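Long-range contacts in Oxidored_FMN domain-containing protein ([Pseudomonas] geniculata N1, PDB 6L6J), which binds FMN, a [4Fe-4S] cluster and ADP, and probably oxidises the amine group of 6-hydroxypseudooxynicotine: residues 6-11 / 304-309; 112-117 / 131-136; 524-529 / 584-589. All blocks are in the same frame, centred on the assembly; numbering follows the deposited sequence.

In the fold
Contacts 1 and 2 both belong to the FMN-binding (beta/alpha)8 barrel, and contact 3 to the OYE-like second alpha/beta domain. Contact 2 falls within the chain between the two segments of contact 1, yet their centres are about 44 Å apart. Contact 1 joins the N-terminal segment to the helix between the last two barrel strands; the Met305 side chain is about 10 Å from FMN and about 14 Å from the iron-sulfur cluster. Contact 2 packs two loops together, with the Phe131 side chain about 12 Å from FMN. Contact 3 lies away from the cofactor sites. Its nearest atoms are about 17 Å from contact 2 and about 32 Å from contact 1.

Contact 1 of 3, residues 6-11 / 304-309; sequences YDILFE and AMVSQI
Residues 6-9, part of a 3-10 segment that begins earlier in the chain, pack on one side of helix 302-310 through apolar side chains. Val306 is at the middle of the contact. Its CG1 is anti to the backbone N (chi1 161°), and CG2 does the touching. This methyl meets the edge of the Tyr6 ring near the ring plane, at CD1, 3.7 Å from Val306 CG2. It also touches Leu9 CG, at 4.0 Å from Val306 CG2, and Ile8 CG2.

Leu9 has CG beside the backbone N (chi1 -67°), and its two methyls part. Leu9 CD1 goes to the end of Met305, 3.3 Å from Met305 CE. Leu9 CD2 lies against Val306 and more loosely near Ile309. Met305 is extended as far as SD and then bent (chi3 -4°), which brings CE round to Leu9. The two side chains cross at about a right angle. Ile8 extends CG1 anti to its backbone N and slides past Ile309 in the opposite direction, with Ile8 CD1 3.8 Å from Ile309 CG2. An alanine in place of Leu9 would remove CG and both methyls, with their contacts to Val306 and Met305, and would probably loosen the 3-10 segment on the helix.

The hydroxyl of Tyr6 is hydrogen-bonded to Asp303 on the same helix, which ties down the far end of the ring. Helix 302-310 follows the seventh strand of the barrel. Met305 also touches Phe24 of the first strand, Ile317 of the eighth and Ile333 of helix 329-334. Leu9 touches Phe24 as well, so residues 6-11 lie against both the first strand and the helix that follows the seventh.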
loop_
_atom_site.group_PDB
_atom_site.type_symbol
_atom_site.label_atom_id
_atom_site.label_comp_id
_atom_site.label_asym_id
_atom_site.label_seq_id
_atom_site.Cartn_x
_atom_site.Cartn_y
_atom_site.Cartn_z
ATOM N N TYR A 6 15.473 16.594 -16.554
ATOM C CA TYR A 6 15.509 15.275 -15.874
ATOM C C TYR A 6 16.823 14.542 -16.144
ATOM O O TYR A 6 16.980 13.446 -15.549
ATOM C CB TYR A 6 14.277 14.449 -16.244
ATOM C CG TYR A 6 13.011 15.232 -16.043
ATOM C CD1 TYR A 6 12.680 15.748 -14.809
ATOM C CD2 TYR A 6 12.154 15.479 -17.100
ATOM C CE1 TYR A 6 11.531 16.508 -14.633
ATOM C CE2 TYR A 6 10.994 16.220 -16.942
ATOM C CZ TYR A 6 10.687 16.755 -15.706
ATOM O OH TYR A 6 9.539 17.491 -15.557
ATOM N N ASP A 7 17.730 15.109 -16.943
ATOM C CA ASP A 7 19.040 14.470 -17.255
ATOM C C ASP A 7 19.672 13.951 -15.953
ATOM O O ASP A 7 20.199 12.813 -15.966
ATOM C CB ASP A 7 20.000 15.437 -17.969
ATOM C CG ASP A 7 19.739 15.676 -19.456
ATOM O OD1 ASP A 7 18.815 15.070 -20.008
ATOM O OD2 ASP A 7 20.457 16.506 -20.054
ATOM N N ILE A 8 19.615 14.754 -14.883
ATOM C CA ILE A 8 20.261 14.496 -13.550
ATOM C C ILE A 8 19.727 13.197 -12.909
ATOM O O ILE A 8 20.498 12.494 -12.192
ATOM C CB ILE A 8 20.073 15.705 -12.604
ATOM C CG1 ILE A 8 20.679 15.444 -11.223
ATOM C CG2 ILE A 8 18.605 16.097 -12.493
ATOM C CD1 ILE A 8 21.229 16.677 -10.556
ATOM N N LEU A 9 18.460 12.866 -13.147
ATOM C CA LEU A 9 17.835 11.633 -12.598
ATOM C C LEU A 9 18.455 10.365 -13.213
ATOM O O LEU A 9 18.296 9.304 -12.566
ATOM C CB LEU A 9 16.337 11.660 -12.898
ATOM C CG LEU A 9 15.531 12.720 -12.180
ATOM C CD1 LEU A 9 14.061 12.420 -12.338
ATOM C CD2 LEU A 9 15.924 12.807 -10.710
ATOM N N PHE A 10 19.111 10.473 -14.378
ATOM C CA PHE A 10 19.670 9.345 -15.174
ATOM C C PHE A 10 21.199 9.274 -15.103
ATOM O O PHE A 10 21.775 8.407 -15.756
ATOM C CB PHE A 10 19.212 9.456 -16.627
ATOM C CG PHE A 10 17.730 9.231 -16.760
ATOM C CD1 PHE A 10 17.212 7.935 -16.832
ATOM C CD2 PHE A 10 16.845 10.304 -16.742
ATOM C CE1 PHE A 10 15.839 7.730 -16.925
ATOM C CE2 PHE A 10 15.475 10.091 -16.849
ATOM C CZ PHE A 10 14.972 8.810 -16.931
ATOM N N GLU A 11 21.850 10.109 -14.307
ATOM C CA GLU A 11 23.325 10.017 -14.147
ATOM C C GLU A 11 23.590 8.745 -13.353
ATOM O O GLU A 11 22.846 8.472 -12.420
ATOM C CB GLU A 11 23.905 11.235 -13.423
ATOM C CG GLU A 11 23.462 12.557 -14.011
ATOM C CD GLU A 11 24.104 13.777 -13.383
ATOM O OE1 GLU A 11 24.995 13.624 -12.502
ATOM O OE2 GLU A 11 23.714 14.876 -13.782
ATOM N N ALA A 304 9.787 17.255 -8.071
ATOM C CA ALA A 304 10.067 17.007 -6.642
ATOM C C ALA A 304 11.373 16.211 -6.549
ATOM O O ALA A 304 12.228 16.556 -5.659
ATOM C CB ALA A 304 8.911 16.271 -6.001
ATOM N N MET A 305 11.498 15.185 -7.421
ATOM C CA MET A 305 12.650 14.241 -7.451
ATOM C C MET A 305 13.900 15.032 -7.847
ATOM O O MET A 305 14.928 14.926 -7.170
ATOM C CB MET A 305 12.407 13.071 -8.421
ATOM C CG MET A 305 11.314 12.117 -7.954
ATOM S SD MET A 305 10.679 10.840 -9.107
ATOM C CE MET A 305 11.561 11.240 -10.595
ATOM N N VAL A 306 13.803 15.850 -8.885
ATOM C CA VAL A 306 14.959 16.674 -9.338
ATOM C C VAL A 306 15.415 17.529 -8.163
ATOM O O VAL A 306 16.613 17.505 -7.857
ATOM C CB VAL A 306 14.625 17.497 -10.593
ATOM C CG1 VAL A 306 15.584 18.666 -10.791
ATOM C CG2 VAL A 306 14.626 16.588 -11.828
ATOM N N SER A 307 14.454 18.183 -7.505
ATOM C CA SER A 307 14.637 19.157 -6.391
ATOM C C SER A 307 15.300 18.467 -5.197
ATOM O O SER A 307 16.218 19.045 -4.609
ATOM C CB SER A 307 13.323 19.767 -6.015
ATOM O OG SER A 307 13.502 20.909 -5.216
ATOM N N GLN A 308 14.871 17.254 -4.878
ATOM C CA GLN A 308 15.432 16.490 -3.743
ATOM C C GLN A 308 16.950 16.401 -3.927
ATOM O O GLN A 308 17.668 16.510 -2.908
ATOM C CB GLN A 308 14.760 15.110 -3.645
ATOM C CG GLN A 308 13.346 15.141 -3.066
ATOM C CD GLN A 308 13.355 15.409 -1.585
ATOM O OE1 GLN A 308 14.127 14.832 -0.839
ATOM N NE2 GLN A 308 12.521 16.317 -1.146
ATOM N N ILE A 309 17.403 16.221 -5.179
ATOM C CA ILE A 309 18.845 16.025 -5.554
ATOM C C ILE A 309 19.598 17.372 -5.553
ATOM O O ILE A 309 20.644 17.487 -4.879
ATOM C CB ILE A 309 18.997 15.334 -6.930
ATOM C CG1 ILE A 309 18.103 14.089 -7.099
ATOM C CG2 ILE A 309 20.472 15.023 -7.186
ATOM C CD1 ILE A 309 18.390 12.946 -6.133
#

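Contact 2 of 3, residues 112-117 / 131-136; sequences PAIYHR and FINPIA
Pro112 carries most of this meeting of two irregular loops, and its ring touches three side chains of residues 131-136. Residues 112-117 follow barrel strand 99-105, and residues 131-136 lie between strands 121-122 and 138-139. The Phe131 side chain is about 8 Å from that of FMN-binding Glu60. Pro112 CD makes a CH-pi contact over the centre of one face of the Phe131 ring, 3.7 Å from its centroid and only 4° off the ring normal. Pro112 CG lies beside it, 3.9 Å from Phe131 CD2. Phe131 has CG beside its backbone N, and its ring is turned broadside to the proline (chi2 88°).

Apolar contact continues along the proline ring. Ile135 sends CG1 anti to its backbone N (chi1 -178°). Ile135 CG2 takes the crowded position between the backbone N and the carbonyl carbon, 3.9 Å from Pro112 CB. Ile135 CG2 is also 3.7 Å from Pro112 O.

The amide of Asn133 joins by van der Waals contact. Asn133 CG is 4.0 Å from Pro112 CB, and Asn133 ND2 is 3.9 Å from Ile114 CG1.

Hydrogen bonds shape each loop separately. Residues 114-117 form a type I beta turn. Ile114 O accepts from both Arg117 N and Arg117 NH1, the latter at 3.1 Å from above the carbonyl plane. Asp68 accepts from the backbone N of Ile114 (at OD1) and of Tyr115 (at OD2). Pro134 centres an inverse gamma turn, closed by a weak bond from Ile135 N to Asn133 O.

The chemistry points to loops shaped by local bonds and by Asp68, and joined by apolar and CH-pi contact. Pro112 CD is bonded to the amide nitrogen, so its hydrogens are probably slightly positive and suited to an aromatic face.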
loop_
_atom_site.group_PDB
_atom_site.type_symbol
_atom_site.label_atom_id
_atom_site.label_comp_id
_atom_site.label_asym_id
_atom_site.label_seq_id
_atom_site.Cartn_x
_atom_site.Cartn_y
_atom_site.Cartn_z
ATOM N N PRO A 112 7.108 -14.148 15.659
ATOM C CA PRO A 112 6.995 -15.290 16.562
ATOM C C PRO A 112 7.851 -16.511 16.193
ATOM O O PRO A 112 7.860 -17.437 16.960
ATOM C CB PRO A 112 5.499 -15.591 16.390
ATOM C CG PRO A 112 5.270 -15.422 14.912
ATOM C CD PRO A 112 6.138 -14.237 14.546
ATOM N N ALA A 113 8.553 -16.477 15.050
ATOM C CA ALA A 113 9.518 -17.521 14.631
ATOM C C ALA A 113 8.793 -18.858 14.485
ATOM O O ALA A 113 9.356 -19.904 14.936
ATOM C CB ALA A 113 10.620 -17.610 15.670
ATOM N N ILE A 114 7.604 -18.844 13.879
ATOM C CA ILE A 114 6.627 -19.976 13.962
ATOM C C ILE A 114 6.982 -21.071 12.944
ATOM O O ILE A 114 6.672 -22.261 13.220
ATOM C CB ILE A 114 5.173 -19.468 13.805
ATOM C CG1 ILE A 114 4.529 -19.159 15.158
ATOM C CG2 ILE A 114 4.295 -20.404 12.987
ATOM C CD1 ILE A 114 4.408 -20.347 16.086
ATOM N N TYR A 115 7.538 -20.707 11.788
ATOM C CA TYR A 115 7.726 -21.646 10.648
ATOM C C TYR A 115 8.444 -22.911 11.148
ATOM O O TYR A 115 7.971 -24.021 10.843
ATOM C CB TYR A 115 8.456 -20.968 9.486
ATOM C CG TYR A 115 7.601 -20.042 8.642
ATOM C CD1 TYR A 115 6.333 -20.417 8.198
ATOM C CD2 TYR A 115 8.060 -18.790 8.256
ATOM C CE1 TYR A 115 5.558 -19.589 7.405
ATOM C CE2 TYR A 115 7.291 -17.954 7.465
ATOM C CZ TYR A 115 6.037 -18.352 7.041
ATOM O OH TYR A 115 5.270 -17.525 6.274
ATOM N N HIS A 116 9.513 -22.746 11.930
ATOM C CA HIS A 116 10.322 -23.845 12.512
ATOM C C HIS A 116 10.154 -23.875 14.026
ATOM O O HIS A 116 11.112 -24.289 14.711
ATOM C CB HIS A 116 11.794 -23.691 12.140
ATOM C CG HIS A 116 12.059 -23.997 10.712
ATOM N ND1 HIS A 116 12.367 -23.019 9.801
ATOM C CD2 HIS A 116 12.024 -25.156 10.034
ATOM C CE1 HIS A 116 12.547 -23.563 8.622
ATOM N NE2 HIS A 116 12.336 -24.859 8.739
ATOM N N ARG A 117 8.975 -23.459 14.506
ATOM C CA ARG A 117 8.558 -23.529 15.927
ATOM C C ARG A 117 9.775 -23.193 16.779
ATOM O O ARG A 117 10.218 -24.012 17.570
ATOM C CB ARG A 117 7.985 -24.911 16.248
ATOM C CG ARG A 117 6.630 -25.187 15.621
ATOM C CD ARG A 117 6.726 -25.689 14.195
ATOM N NE ARG A 117 5.464 -26.306 13.799
ATOM C CZ ARG A 117 4.366 -25.650 13.430
ATOM N NH1 ARG A 117 4.373 -24.336 13.342
ATOM N NH2 ARG A 117 3.262 -26.313 13.128
ATOM N N PHE A 131 2.565 -9.248 17.642
ATOM C CA PHE A 131 2.022 -10.630 17.673
ATOM C C PHE A 131 1.479 -10.954 19.068
ATOM O O PHE A 131 2.142 -10.646 20.047
ATOM C CB PHE A 131 3.093 -11.626 17.204
ATOM C CG PHE A 131 3.339 -11.620 15.714
ATOM C CD1 PHE A 131 4.259 -10.752 15.144
ATOM C CD2 PHE A 131 2.653 -12.478 14.872
ATOM C CE1 PHE A 131 4.485 -10.745 13.779
ATOM C CE2 PHE A 131 2.873 -12.473 13.506
ATOM C CZ PHE A 131 3.789 -11.602 12.964
ATOM N N ILE A 132 0.323 -11.618 19.117
ATOM C CA ILE A 132 -0.329 -12.121 20.374
ATOM C C ILE A 132 0.039 -13.588 20.602
ATOM O O ILE A 132 -0.316 -14.099 21.655
ATOM C CB ILE A 132 -1.854 -11.900 20.346
ATOM C CG1 ILE A 132 -2.521 -12.697 19.226
ATOM C CG2 ILE A 132 -2.146 -10.393 20.222
ATOM C CD1 ILE A 132 -4.053 -12.560 19.186
ATOM N N ASN A 133 0.759 -14.218 19.666
ATOM C CA ASN A 133 1.172 -15.640 19.779
ATOM C C ASN A 133 1.785 -15.866 21.154
ATOM O O ASN A 133 2.544 -15.024 21.638
ATOM C CB ASN A 133 2.176 -16.064 18.698
ATOM C CG ASN A 133 1.614 -15.937 17.298
ATOM O OD1 ASN A 133 1.234 -14.844 16.878
ATOM N ND2 ASN A 133 1.520 -17.054 16.596
ATOM N N PRO A 134 1.440 -16.994 21.822
ATOM C CA PRO A 134 1.963 -17.306 23.152
ATOM C C PRO A 134 3.365 -17.891 23.036
ATOM O O PRO A 134 3.524 -19.074 23.300
ATOM C CB PRO A 134 0.941 -18.316 23.705
ATOM C CG PRO A 134 0.402 -19.020 22.470
ATOM C CD PRO A 134 0.433 -17.977 21.377
ATOM N N ILE A 135 4.318 -17.065 22.593
ATOM C CA ILE A 135 5.778 -17.386 22.514
ATOM C C ILE A 135 6.542 -16.102 22.841
ATOM O O ILE A 135 6.292 -15.071 22.182
ATOM C CB ILE A 135 6.158 -17.984 21.135
ATOM C CG1 ILE A 135 7.641 -18.357 21.051
ATOM C CG2 ILE A 135 5.730 -17.084 19.986
ATOM C CD1 ILE A 135 7.974 -19.646 21.741
ATOM N N ALA A 136 7.391 -16.146 23.868
ATOM C CA ALA A 136 8.200 -14.992 24.340
ATOM C C ALA A 136 9.468 -14.881 23.491
ATOM O O ALA A 136 10.002 -15.926 23.098
ATOM C CB ALA A 136 8.534 -15.140 25.802
#

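Contact 3 of 3, residues 524-529 / 584-589; sequences IVYDED and GTAIAS
Tyr526 and Ile587 form the centre of this buried contact, sliding past each other in opposite directions. The end of Ile587 lies over one face of the tyrosine ring, displaced toward the rim. Ile587 CD1 is 3.7 Å from the ring centroid and 3.4 Å from Tyr526 CG, a CH-pi contact. The extended chain of Ile587 (chi2 -178°) lays CG1 along the same ring. Thr585 O is at the ring edge, 3.8 Å from Tyr526 CE1. At the tip, Ile587 N donates a weak hydrogen bond to Tyr526 OH, 3.2 Å away. Ala586 CA and CB also touch this oxygen.

Two things position the ring. Tyr526 CG is anti to its backbone N (chi1 -172°), so the ring reaches out towards residues 585-587. Its hydroxyl is also hydrogen-bonded to His494 NE2.

Strand 522-527 runs between strands 547-552 and 612-621 in the mixed sheet of the second alpha/beta domain. Val525 points the other way, onto helix 533-542. Strand 585-590 is an outer strand of a three-stranded antiparallel sheet. The N-to-C directions of the two short strand segments make 113°, so they cross rather than pair. Ile524 also touches Val595 of the next strand of the small sheet.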
loop_
_atom_site.group_PDB
_atom_site.type_symbol
_atom_site.label_atom_id
_atom_site.label_comp_id
_atom_site.label_asym_id
_atom_site.label_seq_id
_atom_site.Cartn_x
_atom_site.Cartn_y
_atom_site.Cartn_z
ATOM N N ILE A 524 -24.552 10.496 15.559
ATOM C CA ILE A 524 -23.944 9.140 15.681
ATOM C C ILE A 524 -23.675 8.597 14.278
ATOM O O ILE A 524 -24.630 8.530 13.453
ATOM C CB ILE A 524 -24.837 8.186 16.491
ATOM C CG1 ILE A 524 -24.688 8.452 17.993
ATOM C CG2 ILE A 524 -24.520 6.746 16.132
ATOM C CD1 ILE A 524 -25.689 7.723 18.854
ATOM N N VAL A 525 -22.418 8.240 14.019
ATOM C CA VAL A 525 -22.009 7.510 12.780
ATOM C C VAL A 525 -21.779 6.077 13.210
ATOM O O VAL A 525 -20.954 5.877 14.105
ATOM C CB VAL A 525 -20.763 8.109 12.103
ATOM C CG1 VAL A 525 -20.491 7.471 10.760
ATOM C CG2 VAL A 525 -20.895 9.611 11.940
ATOM N N TYR A 526 -22.567 5.157 12.655
ATOM C CA TYR A 526 -22.546 3.710 12.988
ATOM C C TYR A 526 -21.800 2.996 11.868
ATOM O O TYR A 526 -22.235 3.094 10.695
ATOM C CB TYR A 526 -23.970 3.201 13.191
ATOM C CG TYR A 526 -24.093 1.793 13.721
ATOM C CD1 TYR A 526 -23.383 1.367 14.833
ATOM C CD2 TYR A 526 -24.985 0.905 13.142
ATOM C CE1 TYR A 526 -23.540 0.082 15.327
ATOM C CE2 TYR A 526 -25.159 -0.377 13.631
ATOM C CZ TYR A 526 -24.426 -0.791 14.720
ATOM O OH TYR A 526 -24.594 -2.065 15.179
ATOM N N ASP A 527 -20.668 2.386 12.226
ATOM C CA ASP A 527 -19.735 1.716 11.290
ATOM C C ASP A 527 -19.903 0.200 11.416
ATOM O O ASP A 527 -19.444 -0.358 12.424
ATOM C CB ASP A 527 -18.297 2.160 11.548
ATOM C CG ASP A 527 -17.324 1.586 10.548
ATOM O OD1 ASP A 527 -17.807 1.111 9.485
ATOM O OD2 ASP A 527 -16.099 1.624 10.841
ATOM N N GLU A 528 -20.565 -0.404 10.426
ATOM C CA GLU A 528 -20.621 -1.867 10.167
ATOM C C GLU A 528 -19.922 -2.185 8.827
ATOM O O GLU A 528 -20.133 -3.301 8.302
ATOM C CB GLU A 528 -22.081 -2.321 10.109
ATOM C CG GLU A 528 -22.696 -2.543 11.473
ATOM C CD GLU A 528 -22.633 -3.979 11.948
ATOM O OE1 GLU A 528 -23.267 -4.832 11.303
ATOM O OE2 GLU A 528 -21.937 -4.240 12.944
ATOM N N ASP A 529 -19.177 -1.227 8.262
ATOM C CA ASP A 529 -18.405 -1.396 7.006
ATOM C C ASP A 529 -16.957 -1.726 7.363
ATOM O O ASP A 529 -16.390 -2.573 6.676
ATOM C CB ASP A 529 -18.457 -0.142 6.141
ATOM C CG ASP A 529 -17.440 -0.150 5.023
ATOM O OD1 ASP A 529 -17.724 -0.756 3.985
ATOM O OD2 ASP A 529 -16.363 0.421 5.230
ATOM N N GLY A 584 -17.091 -2.106 20.379
ATOM C CA GLY A 584 -17.825 -3.321 20.790
ATOM C C GLY A 584 -19.269 -3.023 21.163
ATOM O O GLY A 584 -19.748 -3.627 22.150
ATOM N N THR A 585 -19.934 -2.160 20.393
ATOM C CA THR A 585 -21.286 -1.630 20.680
ATOM C C THR A 585 -22.137 -1.690 19.411
ATOM O O THR A 585 -21.685 -1.208 18.356
ATOM C CB THR A 585 -21.245 -0.193 21.236
ATOM O OG1 THR A 585 -20.582 -0.171 22.497
ATOM C CG2 THR A 585 -22.611 0.396 21.479
ATOM N N ALA A 586 -23.348 -2.240 19.532
ATOM C CA ALA A 586 -24.354 -2.307 18.448
ATOM C C ALA A 586 -25.539 -1.391 18.785
ATOM O O ALA A 586 -25.810 -1.141 19.990
ATOM C CB ALA A 586 -24.799 -3.733 18.253
ATOM N N ILE A 587 -26.242 -0.946 17.744
ATOM C CA ILE A 587 -27.512 -0.185 17.853
ATOM C C ILE A 587 -28.682 -1.173 17.927
ATOM O O ILE A 587 -28.864 -1.955 16.966
ATOM C CB ILE A 587 -27.629 0.781 16.667
ATOM C CG1 ILE A 587 -26.594 1.899 16.794
ATOM C CG2 ILE A 587 -29.042 1.327 16.555
ATOM C CD1 ILE A 587 -26.661 2.930 15.695
ATOM N N ALA A 588 -29.450 -1.114 19.018
ATOM C CA ALA A 588 -30.697 -1.893 19.225
ATOM C C ALA A 588 -31.822 -1.247 18.415
ATOM O O ALA A 588 -32.589 -1.981 17.740
ATOM C CB ALA A 588 -31.060 -1.961 20.688
ATOM N N SER A 589 -31.904 0.080 18.466
ATOM C CA SER A 589 -33.080 0.860 17.993
ATOM C C SER A 589 -32.716 2.348 17.896
ATOM O O SER A 589 -31.816 2.786 18.644
ATOM C CB SER A 589 -34.283 0.623 18.908
ATOM O OG SER A 589 -34.252 1.493 20.041
#